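Local coordinates for secreted protein ESXB (Bacillus anthracis, PDB 4J10) that is of unknown function but belongs to the WXG100 family, small helical-hairpin proteins that are probably exported by an ESX-type secretion system, at residues 31-43 and 51-65. Residues are numbered along the deposited sequence; the frame is centred on the assembly and turned at random. Where two conformers were deposited one is given.
Sequences QINRLEGDINSLE and QAKFRGEFIQSKQAM
Phe58 drives its ring between Ile32, Leu35, Glu36 and Ile39, a knob-into-hole fit in which CZ comes within 3.4 Å of Glu36 N. Its CG stands anti to the backbone N (chi1 179°), which sends the ring across to helix 11-41; Ile32 answers by lodging among Phe58, Ser61, Lys62 and Met65, a selenomethionine here. The second subunit, another copy of the protein, packs against Leu35, Phe54 and Ser61, so the tight side of the antiparallel hairpin also faces the dimer interface.

The other flank is polar and more open. Arg55 folds back at its second and third torsions (70° and 66°), which lays one guanidinium face over Ile39 CG2, and grips Asn40 OD1 end-on, from NH2 at 2.7 Å and NH1 at 2.9 Å. NH2 also meets Glu43 OE2 in a longer salt bridge, whereas water 1 joins NH1 to Glu36 OE2. That same oxygen offers its syn lone pair to NZ of the extended Lys62, 2.7 Å away. Near the turn, Gln51 NE2 donates to Ile39 O at 3.1 Å, from above the carbonyl plane, while Gln51 OE1 accepts from Trp46 of the WXG turn. Apolar interlocking thus probably sets the helix spacing, and the charged flank with its water probably helps fix the register.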
# COMPACT_ATOMS: atom_id res chain seq x y z
N GLN A 31 4.54 -0.72 6.88
CA GLN A 31 3.69 -1.89 6.89
C GLN A 31 4.41 -3.16 6.42
O GLN A 31 4.33 -4.17 7.06
CB GLN A 31 2.44 -1.65 6.05
CG GLN A 31 1.46 -2.83 6.05
CD GLN A 31 0.21 -2.57 5.25
OE1 GLN A 31 -0.71 -1.94 5.72
NE2 GLN A 31 0.18 -3.05 4.08
N ILE A 32 5.10 -3.11 5.30
CA ILE A 32 5.78 -4.29 4.80
C ILE A 32 6.89 -4.69 5.77
O ILE A 32 7.13 -5.89 5.97
CB ILE A 32 6.24 -4.10 3.33
CG1 ILE A 32 6.46 -5.46 2.65
CG2 ILE A 32 7.44 -3.20 3.24
CD1 ILE A 32 5.17 -6.25 2.52
N ASN A 33 7.53 -3.73 6.42
CA ASN A 33 8.59 -4.00 7.41
C ASN A 33 7.98 -4.74 8.62
O ASN A 33 8.58 -5.65 9.10
CB ASN A 33 9.31 -2.74 7.96
CG ASN A 33 10.22 -2.02 6.96
OD1 ASN A 33 10.61 -0.91 7.21
ND2 ASN A 33 10.49 -2.60 5.88
N ARG A 34 6.81 -4.31 9.10
CA ARG A 34 6.14 -4.93 10.25
C ARG A 34 5.72 -6.35 9.92
O ARG A 34 5.92 -7.27 10.71
CB ARG A 34 4.90 -4.13 10.66
CG ARG A 34 5.18 -2.79 11.31
CD ARG A 34 3.91 -2.24 11.99
NE ARG A 34 2.77 -2.12 11.08
CZ ARG A 34 2.52 -1.05 10.33
NH1 ARG A 34 3.34 -0.00 10.36
NH2 ARG A 34 1.46 -1.02 9.54
N LEU A 35 5.12 -6.53 8.75
CA LEU A 35 4.67 -7.86 8.34
C LEU A 35 5.83 -8.82 8.14
O LEU A 35 5.73 -9.99 8.48
CB LEU A 35 3.81 -7.77 7.07
CG LEU A 35 2.50 -7.01 7.22
CD1 LEU A 35 1.86 -6.91 5.83
CD2 LEU A 35 1.55 -7.66 8.22
N GLU A 36 6.94 -8.32 7.60
CA GLU A 36 8.13 -9.16 7.46
C GLU A 36 8.62 -9.60 8.83
O GLU A 36 9.05 -10.74 9.01
CB GLU A 36 9.22 -8.41 6.70
CG GLU A 36 10.36 -9.28 6.21
CD GLU A 36 11.18 -8.58 5.13
OE1 GLU A 36 11.55 -7.41 5.33
OE2 GLU A 36 11.44 -9.21 4.08
N GLY A 37 8.54 -8.70 9.81
CA GLY A 37 8.91 -9.03 11.17
C GLY A 37 8.05 -10.16 11.73
O GLY A 37 8.55 -11.06 12.41
N ASP A 38 6.76 -10.11 11.43
CA ASP A 38 5.84 -11.18 11.82
C ASP A 38 6.23 -12.52 11.18
O ASP A 38 6.28 -13.55 11.86
CB ASP A 38 4.40 -10.83 11.44
CG ASP A 38 3.77 -9.82 12.38
OD1 ASP A 38 4.36 -9.55 13.45
OD2 ASP A 38 2.68 -9.31 12.06
N ILE A 39 6.49 -12.52 9.88
CA ILE A 39 6.94 -13.75 9.21
C ILE A 39 8.24 -14.25 9.82
O ILE A 39 8.39 -15.45 10.08
CB ILE A 39 7.08 -13.54 7.67
CG1 ILE A 39 5.72 -13.23 7.04
CG2 ILE A 39 7.71 -14.74 7.00
CD1 ILE A 39 4.66 -14.29 7.25
N ASN A 40 9.18 -13.35 10.07
CA ASN A 40 10.43 -13.72 10.72
C ASN A 40 10.22 -14.35 12.09
O ASN A 40 10.95 -15.26 12.49
CB ASN A 40 11.36 -12.51 10.85
CG ASN A 40 11.91 -12.03 9.52
OD1 ASN A 40 11.87 -12.73 8.51
ND2 ASN A 40 12.45 -10.82 9.52
N SER A 41 9.21 -13.87 12.82
CA SER A 41 8.96 -14.34 14.18
C SER A 41 8.50 -15.80 14.21
O SER A 41 8.53 -16.46 15.26
CB SER A 41 7.94 -13.44 14.88
OG SER A 41 6.60 -13.75 14.49
N LEU A 42 8.06 -16.31 13.06
CA LEU A 42 7.59 -17.70 12.98
C LEU A 42 8.72 -18.70 12.69
O LEU A 42 8.53 -19.90 12.84
CB LEU A 42 6.52 -17.83 11.90
CG LEU A 42 5.23 -17.05 12.18
CD1 LEU A 42 4.35 -16.97 10.94
CD2 LEU A 42 4.49 -17.69 13.34
N GLU A 43 9.87 -18.20 12.26
CA GLU A 43 10.99 -19.07 11.94
C GLU A 43 11.35 -19.90 13.16
O GLU A 43 11.57 -19.37 14.24
CB GLU A 43 12.21 -18.25 11.50
CG GLU A 43 13.24 -19.04 10.71
CD GLU A 43 13.16 -18.79 9.21
OE1 GLU A 43 13.84 -19.51 8.45
OE2 GLU A 43 12.44 -17.86 8.79
N GLN A 51 7.15 -22.93 7.11
CA GLN A 51 7.76 -21.60 7.09
C GLN A 51 8.08 -21.16 5.66
O GLN A 51 7.86 -20.01 5.30
CB GLN A 51 9.03 -21.57 7.95
CG GLN A 51 9.73 -20.21 7.95
CD GLN A 51 8.93 -19.12 8.62
OE1 GLN A 51 7.93 -19.38 9.29
NE2 GLN A 51 9.37 -17.88 8.44
N ALA A 52 8.58 -22.10 4.85
CA ALA A 52 8.94 -21.81 3.47
C ALA A 52 7.74 -21.36 2.64
O ALA A 52 7.85 -20.45 1.82
CB ALA A 52 9.62 -23.01 2.83
N LYS A 53 6.60 -22.01 2.85
CA LYS A 53 5.37 -21.67 2.14
C LYS A 53 4.95 -20.23 2.45
O LYS A 53 4.65 -19.46 1.54
CB LYS A 53 4.25 -22.64 2.51
CG LYS A 53 2.90 -22.27 1.91
CD LYS A 53 1.81 -23.28 2.28
CE LYS A 53 1.56 -23.30 3.78
NZ LYS A 53 0.26 -23.95 4.11
N PHE A 54 4.94 -19.88 3.73
CA PHE A 54 4.60 -18.52 4.13
C PHE A 54 5.64 -17.49 3.71
O PHE A 54 5.28 -16.37 3.35
CB PHE A 54 4.35 -18.45 5.64
CG PHE A 54 3.03 -19.02 6.05
CD1 PHE A 54 1.88 -18.24 5.96
CD2 PHE A 54 2.92 -20.32 6.50
CE1 PHE A 54 0.65 -18.76 6.32
CE2 PHE A 54 1.70 -20.84 6.86
CZ PHE A 54 0.56 -20.06 6.77
N ARG A 55 6.91 -17.86 3.75
CA ARG A 55 7.95 -16.94 3.28
C ARG A 55 7.75 -16.66 1.80
O ARG A 55 7.84 -15.51 1.37
CB ARG A 55 9.34 -17.53 3.50
CG ARG A 55 10.47 -16.64 2.97
CD ARG A 55 10.62 -15.38 3.80
NE ARG A 55 11.06 -15.67 5.16
CZ ARG A 55 11.23 -14.76 6.12
NH1 ARG A 55 11.00 -13.48 5.87
NH2 ARG A 55 11.63 -15.14 7.32
N GLY A 56 7.46 -17.71 1.03
CA GLY A 56 7.28 -17.57 -0.41
C GLY A 56 6.13 -16.62 -0.74
O GLY A 56 6.27 -15.71 -1.56
N GLU A 57 5.00 -16.84 -0.07
CA GLU A 57 3.84 -15.98 -0.26
C GLU A 57 4.12 -14.56 0.18
O GLU A 57 3.78 -13.60 -0.52
CB GLU A 57 2.64 -16.56 0.49
CG GLU A 57 2.07 -17.80 -0.18
CD GLU A 57 1.17 -18.60 0.74
OE1 GLU A 57 0.63 -19.63 0.28
OE2 GLU A 57 1.01 -18.20 1.91
N PHE A 58 4.77 -14.41 1.33
CA PHE A 58 5.13 -13.08 1.77
C PHE A 58 6.02 -12.34 0.76
O PHE A 58 5.82 -11.15 0.52
CB PHE A 58 5.78 -13.05 3.16
CG PHE A 58 6.16 -11.66 3.57
CD1 PHE A 58 5.18 -10.76 3.95
CD2 PHE A 58 7.48 -11.24 3.52
CE1 PHE A 58 5.51 -9.45 4.29
CE2 PHE A 58 7.81 -9.92 3.86
CZ PHE A 58 6.82 -9.04 4.25
N ILE A 59 6.99 -13.04 0.19
CA ILE A 59 7.86 -12.45 -0.83
C ILE A 59 7.05 -11.95 -2.02
O ILE A 59 7.36 -10.90 -2.58
CB ILE A 59 8.95 -13.43 -1.29
CG1 ILE A 59 9.96 -13.65 -0.17
CG2 ILE A 59 9.65 -12.90 -2.55
CD1 ILE A 59 10.64 -12.39 0.30
N GLN A 60 6.00 -12.67 -2.39
CA GLN A 60 5.10 -12.19 -3.43
C GLN A 60 4.50 -10.83 -3.07
O GLN A 60 4.44 -9.93 -3.90
CB GLN A 60 3.97 -13.18 -3.70
CG GLN A 60 4.36 -14.37 -4.53
CD GLN A 60 3.15 -15.08 -5.08
OE1 GLN A 60 2.82 -14.94 -6.26
NE2 GLN A 60 2.47 -15.84 -4.23
N SER A 61 4.05 -10.69 -1.83
CA SER A 61 3.43 -9.44 -1.40
C SER A 61 4.47 -8.31 -1.38
O SER A 61 4.18 -7.18 -1.76
CB SER A 61 2.74 -9.60 -0.03
OG SER A 61 3.63 -9.47 1.06
N LYS A 62 5.69 -8.65 -0.98
CA LYS A 62 6.77 -7.67 -0.90
C LYS A 62 7.13 -7.18 -2.30
O LYS A 62 7.39 -5.99 -2.50
CB LYS A 62 7.98 -8.27 -0.18
CG LYS A 62 9.12 -7.28 0.10
CD LYS A 62 10.20 -7.95 0.93
CE LYS A 62 11.32 -6.98 1.29
NZ LYS A 62 12.39 -7.69 2.06
N GLN A 63 7.12 -8.08 -3.28
CA GLN A 63 7.38 -7.69 -4.66
C GLN A 63 6.30 -6.74 -5.20
O GLN A 63 6.63 -5.79 -5.91
CB GLN A 63 7.57 -8.93 -5.54
CG GLN A 63 8.91 -9.61 -5.29
CD GLN A 63 8.95 -11.03 -5.82
OE1 GLN A 63 7.92 -11.66 -6.03
NE2 GLN A 63 10.16 -11.54 -6.04
N ALA A 64 5.04 -6.97 -4.85
CA ALA A 64 3.97 -6.07 -5.28
C ALA A 64 4.18 -4.70 -4.65
O ALA A 64 3.99 -3.67 -5.29
CB ALA A 64 2.62 -6.62 -4.90
N MSE A 65 4.58 -4.73 -3.40
CA MSE A 65 4.82 -3.52 -2.65
C MSE A 65 6.00 -2.72 -3.21
O MSE A 65 6.00 -1.49 -3.19
CB MSE A 65 5.04 -3.89 -1.19
CG MSE A 65 5.16 -2.74 -0.27
SE MSE A 65 3.76 -1.38 -0.30
CE MSE A 65 2.15 -2.14 -1.14
O HOH W 1 10.87 -11.85 3.51